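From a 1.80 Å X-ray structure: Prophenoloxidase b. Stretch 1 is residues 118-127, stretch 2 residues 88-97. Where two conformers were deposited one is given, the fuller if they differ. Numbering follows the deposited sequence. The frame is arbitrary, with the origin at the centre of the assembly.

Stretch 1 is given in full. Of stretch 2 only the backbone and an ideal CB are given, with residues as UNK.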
ATOM      1  N   HIS A 118     -19.620 -44.822  -2.168  1.00 19.49           N
ATOM      2  CA  HIS A 118     -19.091 -45.106  -0.835  1.00 19.92           C
ATOM      3  C   HIS A 118     -19.556 -46.479  -0.357  1.00 26.44           C
ATOM      4  O   HIS A 118     -18.805 -47.220   0.295  1.00 23.70           O
ATOM      5  CB  HIS A 118     -19.526 -44.049   0.179  1.00 19.21           C
ATOM      6  CG  HIS A 118     -19.039 -44.315   1.567  1.00 20.60           C
ATOM      7  ND1 HIS A 118     -17.706 -44.547   1.860  1.00 22.15           N
ATOM      8  CD2 HIS A 118     -19.696 -44.390   2.749  1.00 22.40           C
ATOM      9  CE1 HIS A 118     -17.572 -44.747   3.157  1.00 21.47           C
ATOM     10  NE2 HIS A 118     -18.766 -44.655   3.722  1.00 25.62           N
ATOM     11  N   THR A 119     -20.798 -46.805  -0.692  1.00 23.23           N
ATOM     12  CA  THR A 119     -21.394 -48.093  -0.324  1.00 18.92           C
ATOM     13  C   THR A 119     -20.625 -49.280  -0.907  1.00 20.64           C
ATOM     14  O   THR A 119     -20.444 -50.300  -0.227  1.00 26.08           O
ATOM     15  CB  THR A 119     -22.867 -48.139  -0.746  1.00 23.79           C
ATOM     16  OG1 THR A 119     -23.604 -47.192   0.040  1.00 24.30           O
ATOM     17  CG2 THR A 119     -23.450 -49.544  -0.534  1.00 26.18           C
ATOM     18  N   TYR A 120     -20.163 -49.161  -2.147  1.00 21.27           N
ATOM     19  CA  TYR A 120     -19.356 -50.231  -2.735  1.00 22.40           C
ATOM     20  C   TYR A 120     -18.033 -50.433  -1.997  1.00 27.26           C
ATOM     21  O   TYR A 120     -17.521 -51.548  -1.944  1.00 25.56           O
ATOM     22  CB  TYR A 120     -19.089 -49.979  -4.219  1.00 23.69           C
ATOM     23  CG  TYR A 120     -20.180 -50.437  -5.161  1.00 29.04           C
ATOM     24  CD1 TYR A 120     -21.398 -49.770  -5.222  1.00 24.68           C
ATOM     25  CD2 TYR A 120     -19.980 -51.518  -6.016  1.00 24.93           C
ATOM     26  CE1 TYR A 120     -22.390 -50.167  -6.095  1.00 27.35           C
ATOM     27  CE2 TYR A 120     -20.975 -51.922  -6.903  1.00 28.90           C
ATOM     28  CZ  TYR A 120     -22.178 -51.240  -6.930  1.00 30.74           C
ATOM     29  OH  TYR A 120     -23.177 -51.624  -7.798  1.00 34.27           O
ATOM     30  N   TYR A 121     -17.468 -49.365  -1.435  1.00 24.68           N
ATOM     31  CA  TYR A 121     -16.244 -49.503  -0.654  1.00 22.71           C
ATOM     32  C   TYR A 121     -16.519 -50.116   0.714  1.00 28.13           C
ATOM     33  O   TYR A 121     -15.727 -50.903   1.220  1.00 27.72           O
ATOM     34  CB  TYR A 121     -15.529 -48.146  -0.485  1.00 20.82           C
ATOM     35  CG  TYR A 121     -14.823 -47.720  -1.742  1.00 18.20           C
ATOM     36  CD1 TYR A 121     -13.600 -48.278  -2.085  1.00 20.40           C
ATOM     37  CD2 TYR A 121     -15.384 -46.776  -2.597  1.00 20.60           C
ATOM     38  CE1 TYR A 121     -12.950 -47.915  -3.239  1.00 22.63           C
ATOM     39  CE2 TYR A 121     -14.738 -46.405  -3.761  1.00 22.23           C
ATOM     40  CZ  TYR A 121     -13.519 -46.986  -4.071  1.00 19.78           C
ATOM     41  OH  TYR A 121     -12.863 -46.644  -5.220  1.00 22.49           O
ATOM     42  N   GLU A 122     -17.645 -49.764   1.313  1.00 21.62           N
ATOM     43  CA  GLU A 122     -17.932 -50.176   2.683  0.53 22.51           C
ATOM     44  C   GLU A 122     -18.557 -51.569   2.766  1.00 31.15           C
ATOM     45  O   GLU A 122     -18.299 -52.312   3.712  1.00 27.06           O
ATOM     46  CB  GLU A 122     -18.824 -49.150   3.386  0.53 25.94           C
ATOM     47  CG  GLU A 122     -18.059 -47.998   4.028  0.53 24.24           C
ATOM     48  CD  GLU A 122     -17.055 -48.479   5.064  0.53 31.58           C
ATOM     49  OE1 GLU A 122     -15.851 -48.544   4.744  0.53 32.48           O
ATOM     50  OE2 GLU A 122     -17.470 -48.801   6.198  0.53 36.94           O
ATOM     51  N   ARG A 123     -19.382 -51.923   1.783  1.00 23.18           N
ATOM     52  CA  ARG A 123     -20.013 -53.250   1.817  1.00 25.62           C
ATOM     53  C   ARG A 123     -19.021 -54.317   1.363  1.00 25.12           C
ATOM     54  O   ARG A 123     -18.336 -54.149   0.349  1.00 23.28           O
ATOM     55  CB  ARG A 123     -21.276 -53.303   0.958  1.00 25.57           C
ATOM     56  CG  ARG A 123     -22.490 -52.602   1.573  1.00 30.18           C
ATOM     57  CD  ARG A 123     -23.738 -52.830   0.721  1.00 27.89           C
ATOM     58  NE  ARG A 123     -24.178 -54.231   0.717  1.00 32.35           N
ATOM     59  CZ  ARG A 123     -25.127 -54.723   1.515  1.00 39.33           C
ATOM     60  NH1 ARG A 123     -25.743 -53.933   2.386  1.00 33.01           N
ATOM     61  NH2 ARG A 123     -25.467 -56.009   1.443  1.00 35.35           N
ATOM     62  N   LYS A 124     -18.953 -55.413   2.115  1.00 25.42           N
ATOM     63  CA  LYS A 124     -18.023 -56.496   1.797  1.00 27.87           C
ATOM     64  C   LYS A 124     -18.473 -57.341   0.612  1.00 27.22           C
ATOM     65  O   LYS A 124     -17.652 -58.014  -0.012  1.00 28.78           O
ATOM     66  CB  LYS A 124     -17.806 -57.389   3.016  1.00 32.21           C
ATOM     67  CG  LYS A 124     -17.073 -56.706   4.155  1.00 36.02           C
ATOM     68  CD  LYS A 124     -17.194 -57.515   5.437  1.00 39.63           C
ATOM     69  CE  LYS A 124     -16.567 -56.788   6.617  1.00 56.17           C
ATOM     70  NZ  LYS A 124     -15.087 -56.719   6.503  1.00 56.42           N
ATOM     71  N   ASP A 125     -19.763 -57.294   0.294  1.00 29.91           N
ATOM     72  CA  ASP A 125     -20.284 -58.094  -0.813  1.00 29.70           C
ATOM     73  C   ASP A 125     -20.285 -57.335  -2.135  1.00 41.44           C
ATOM     74  O   ASP A 125     -20.783 -57.836  -3.153  1.00 31.97           O
ATOM     75  CB  ASP A 125     -21.678 -58.657  -0.488  1.00 33.55           C
ATOM     76  CG  ASP A 125     -22.679 -57.582  -0.112  1.00 44.19           C
ATOM     77  OD1 ASP A 125     -22.293 -56.392  -0.010  1.00 32.18           O
ATOM     78  OD2 ASP A 125     -23.861 -57.936   0.098  1.00 32.54           O
ATOM     79  N   LEU A 126     -19.713 -56.132  -2.112  1.00 31.71           N
ATOM     80  CA  LEU A 126     -19.586 -55.307  -3.312  1.00 23.46           C
ATOM     81  C   LEU A 126     -18.122 -54.975  -3.565  1.00 24.05           C
ATOM     82  O   LEU A 126     -17.334 -54.861  -2.626  1.00 29.40           O
ATOM     83  CB  LEU A 126     -20.396 -54.009  -3.166  1.00 22.44           C
ATOM     84  CG  LEU A 126     -21.920 -54.119  -3.121  1.00 25.99           C
ATOM     85  CD1 LEU A 126     -22.541 -52.727  -3.007  1.00 26.31           C
ATOM     86  CD2 LEU A 126     -22.428 -54.847  -4.360  1.00 28.89           C
ATOM     87  N   SER A 127     -17.759 -54.850  -4.837  1.00 25.37           N
ATOM     88  CA  SER A 127     -16.398 -54.496  -5.229  1.00 30.15           C
ATOM     89  C   SER A 127     -16.390 -53.172  -5.997  1.00 25.55           C
ATOM     90  O   SER A 127     -17.108 -53.019  -6.987  1.00 27.98           O
ATOM     91  CB  SER A 127     -15.793 -55.597  -6.103  1.00 34.30           C
ATOM     92  OG  SER A 127     -14.662 -55.121  -6.812  1.00 42.93           O
ATOM     93  N   UNK A  88     -25.622 -49.332   3.266  1.00 25.40           N
ATOM     94  CA  UNK A  88     -24.616 -50.250   3.784  1.00 30.13           C
ATOM     95  C   UNK A  88     -25.241 -51.273   4.730  1.00 30.26           C
ATOM     96  O   UNK A  88     -24.852 -52.447   4.735  1.00 30.34           O
ATOM     97  CB  UNK A  88     -23.509 -49.475   4.501  1.00 30.13           C
ATOM     98  N   UNK A  89     -26.219 -50.828   5.513  1.00 31.55           N
ATOM     99  CA  UNK A  89     -26.829 -51.683   6.531  1.00 36.37           C
ATOM    100  C   UNK A  89     -28.014 -52.505   6.009  1.00 39.63           C
ATOM    101  O   UNK A  89     -28.617 -53.269   6.759  1.00 41.32           O
ATOM    102  CB  UNK A  89     -27.290 -50.822   7.709  1.00 36.37           C
ATOM    103  N   UNK A  90     -28.345 -52.353   4.730  1.00 34.95           N
ATOM    104  CA  UNK A  90     -29.415 -53.143   4.117  1.00 35.44           C
ATOM    105  C   UNK A  90     -29.131 -54.639   4.256  1.00 38.22           C
ATOM    106  O   UNK A  90     -27.998 -55.081   4.041  1.00 34.32           O
ATOM    107  CB  UNK A  90     -29.577 -52.771   2.642  1.00 35.44           C
ATOM    108  N   UNK A  91     -30.162 -55.415   4.589  1.00 42.97           N
ATOM    109  CA  UNK A  91     -29.949 -56.830   4.859  0.56 38.92           C
ATOM    110  C   UNK A  91     -29.509 -57.630   3.634  1.00 33.87           C
ATOM    111  O   UNK A  91     -28.897 -58.690   3.782  1.00 43.80           O
ATOM    112  CB  UNK A  91     -31.234 -57.438   5.425  0.56 38.92           C
ATOM    113  N   UNK A  92     -29.780 -57.122   2.437  1.00 35.06           N
ATOM    114  CA  UNK A  92     -29.345 -57.802   1.220  1.00 31.44           C
ATOM    115  C   UNK A  92     -29.195 -56.839   0.051  1.00 32.02           C
ATOM    116  O   UNK A  92     -29.674 -55.710   0.109  1.00 37.82           O
ATOM    117  CB  UNK A  92     -30.335 -58.910   0.854  1.00 31.44           C
ATOM    118  N   UNK A  93     -28.554 -57.302  -1.020  1.00 31.69           N
ATOM    119  CA  UNK A  93     -28.422 -56.491  -2.224  1.00 35.60           C
ATOM    120  C   UNK A  93     -29.766 -56.212  -2.900  1.00 39.34           C
ATOM    121  O   UNK A  93     -29.954 -55.152  -3.500  1.00 36.83           O
ATOM    122  CB  UNK A  93     -27.484 -57.186  -3.213  1.00 35.60           C
ATOM    123  N   UNK A  94     -30.703 -57.153  -2.805  1.00 42.42           N
ATOM    124  CA  UNK A  94     -32.051 -56.922  -3.323  1.00 46.95           C
ATOM    125  C   UNK A  94     -32.746 -55.792  -2.568  1.00 37.92           C
ATOM    126  O   UNK A  94     -33.364 -54.916  -3.170  1.00 42.12           O
ATOM    127  CB  UNK A  94     -32.883 -58.203  -3.231  1.00 46.95           C
ATOM    128  N   UNK A  95     -32.637 -55.818  -1.245  1.00 33.80           N
ATOM    129  CA  UNK A  95     -33.190 -54.755  -0.419  1.00 32.44           C
ATOM    130  C   UNK A  95     -32.474 -53.418  -0.668  1.00 41.44           C
ATOM    131  O   UNK A  95     -33.111 -52.360  -0.715  1.00 35.90           O
ATOM    132  CB  UNK A  95     -33.093 -55.138   1.059  1.00 32.44           C
ATOM    133  N   UNK A  96     -31.154 -53.467  -0.837  1.00 39.37           N
ATOM    134  CA  UNK A  96     -30.397 -52.261  -1.181  1.00 37.79           C
ATOM    135  C   UNK A  96     -30.940 -51.648  -2.471  1.00 35.59           C
ATOM    136  O   UNK A  96     -31.223 -50.451  -2.529  1.00 35.86           O
ATOM    137  CB  UNK A  96     -28.908 -52.581  -1.329  1.00 37.79           C
ATOM    138  N   UNK A  97     -31.096 -52.483  -3.492  1.00 31.13           N
ATOM    139  CA  UNK A  97     -31.648 -52.063  -4.772  1.00 36.45           C
ATOM    140  C   UNK A  97     -33.029 -51.407  -4.619  1.00 40.10           C
ATOM    141  O   UNK A  97     -33.319 -50.393  -5.257  1.00 35.17           O
ATOM    142  CB  UNK A  97     -31.742 -53.265  -5.714  1.00 36.45           C
TER

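Position 88 is helical (phi/psi -67/-37), and its CA lies 5.6 Å from the CA of Thr 119. CA-to-CB points sideways, yet the ideal CB is 4.4 Å from Arg 123 CG and 4.8 Å from Glu 122 CB, so a side chain of some length can lie along the helix of stretch 1. Aliphatic carbons there favour isoleucine, leucine, valine or methionine. The residue is Ile 88, chi1 m and chi2 t; its CD1 comes 3.5 Å from Glu 122 CB and 4.0 Å from His 118 CD2.

Position 89 points away, with nothing of stretch 1 within 5.5 Å of its ideal CB; many side chains, polar ones especially, would suit. It is Glu 89.

At 90 the chain is extended (-57/137). The ideal CB is 4.0 Å from Arg 123 NH1, which leaves little room on that side, and the backbone does the polar work: Arg 123 NH1 donates to the carbonyl O of 90 at 3.0 Å and 175°, nearly linear and near the guanidinium plane. A small residue suffices, and Ala 90 is found. Water 1 donates to Ala 90 O (3.1 Å) and accepts from Arg 123 NH2 (3.1 Å), adding a second link.

Position 91 points away and tolerates many polar or charged residues; it is Lys 91.

Position 92 also points away, but its phi/psi (-155/167) immediately before a helix suggests an N-cap: serine, threonine, aspartate or asparagine. Ser 92 OG accepts from the backbone N of 95 at 3.2 Å, a capping bond.

Position 93 is helical, its CB sideways, 5.0 Å from Asp 125 OD2 and 5.2 Å from Arg 123 NH2. These two atoms already form a salt bridge at 2.8 Å, so a further charge is not required; an aliphatic chain could also reach Leu 126. Leu 93 places CD2 3.9 Å from Leu 126 CD2, 3.6 Å from Arg 123 NE and 3.5 Å from Asp 125 OD2.

Positions 94 and 95 are out of reach, so stretch 1 does not discriminate among helix-compatible residues. They are Asn 94 and Val 95.

Position 96 points toward stretch 1, its ideal CB 5.1 Å from Arg 123 NH1. Beyond lie carbons of Thr 119, Arg 123 and Leu 126, suiting leucine or methionine. Leu 96 CD2 approaches Arg 123 CD (4.0 Å), Thr 119 CG2 (4.2 Å) and Leu 126 CD1 (4.2 Å).

Position 97 is out of reach and permissive; it is Lys 97.

Stretch 2 (88-97) IEAKSLNVLK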
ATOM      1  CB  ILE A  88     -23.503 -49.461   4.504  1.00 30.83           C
ATOM      2  CG1 ILE A  88     -22.640 -48.724   3.472  1.00 25.38           C
ATOM      3  CG2 ILE A  88     -22.644 -50.373   5.368  1.00 32.19           C
ATOM      4  CD1 ILE A  88     -21.890 -47.516   4.043  1.00 25.42           C
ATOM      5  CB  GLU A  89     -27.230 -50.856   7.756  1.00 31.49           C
ATOM      6  CG  GLU A  89     -26.046 -50.278   8.530  1.00 34.96           C
ATOM      7  CD  GLU A  89     -26.470 -49.436   9.724  1.00 36.15           C
ATOM      8  OE1 GLU A  89     -27.686 -49.195   9.889  1.00 42.16           O
ATOM      9  OE2 GLU A  89     -25.587 -49.008  10.498  1.00 39.23           O
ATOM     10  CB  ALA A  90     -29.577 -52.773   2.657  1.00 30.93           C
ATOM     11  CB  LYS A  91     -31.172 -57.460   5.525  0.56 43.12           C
ATOM     12  CG  LYS A  91     -32.448 -57.375   4.719  0.56 43.68           C
ATOM     13  CD  LYS A  91     -33.619 -57.828   5.574  0.56 50.60           C
ATOM     14  CE  LYS A  91     -34.757 -58.366   4.731  0.56 48.27           C
ATOM     15  NZ  LYS A  91     -35.861 -58.864   5.596  0.56 54.93           N
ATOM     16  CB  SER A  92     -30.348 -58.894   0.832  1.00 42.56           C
ATOM     17  OG  SER A  92     -31.560 -58.318   0.364  1.00 37.39           O
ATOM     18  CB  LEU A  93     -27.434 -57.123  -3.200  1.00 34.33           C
ATOM     19  CG  LEU A  93     -26.003 -57.207  -2.661  1.00 39.16           C
ATOM     20  CD1 LEU A  93     -25.062 -57.815  -3.686  1.00 35.69           C
ATOM     21  CD2 LEU A  93     -25.512 -55.820  -2.224  1.00 36.93           C
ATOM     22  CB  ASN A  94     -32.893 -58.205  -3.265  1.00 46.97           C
ATOM     23  CG  ASN A  94     -32.540 -59.184  -4.373  1.00 51.42           C
ATOM     24  OD1 ASN A  94     -32.380 -58.798  -5.531  1.00 61.66           O
ATOM     25  ND2 ASN A  94     -32.406 -60.460  -4.019  1.00 62.99           N
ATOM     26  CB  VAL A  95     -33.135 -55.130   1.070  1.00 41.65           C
ATOM     27  CG1 VAL A  95     -33.452 -53.931   1.940  1.00 38.35           C
ATOM     28  CG2 VAL A  95     -34.101 -56.278   1.362  1.00 43.71           C
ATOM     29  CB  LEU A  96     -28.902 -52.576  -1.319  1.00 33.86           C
ATOM     30  CG  LEU A  96     -28.011 -51.532  -2.000  1.00 36.19           C
ATOM     31  CD1 LEU A  96     -28.132 -50.197  -1.312  1.00 32.45           C
ATOM     32  CD2 LEU A  96     -26.557 -51.995  -2.010  1.00 34.59           C
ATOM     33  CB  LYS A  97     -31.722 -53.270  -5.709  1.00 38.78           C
ATOM     34  CG  LYS A  97     -32.391 -53.009  -7.050  1.00 50.48           C
ATOM     35  CD  LYS A  97     -32.573 -54.310  -7.843  1.00 64.21           C
ATOM     36  CE  LYS A  97     -33.902 -55.009  -7.532  1.00 63.45           C
ATOM     37  NZ  LYS A  97     -34.008 -55.529  -6.134  1.00 59.47           N
TER
HETATM   38  O   HOH W   1     -26.424 -57.735   3.892  1.00 48.14           O
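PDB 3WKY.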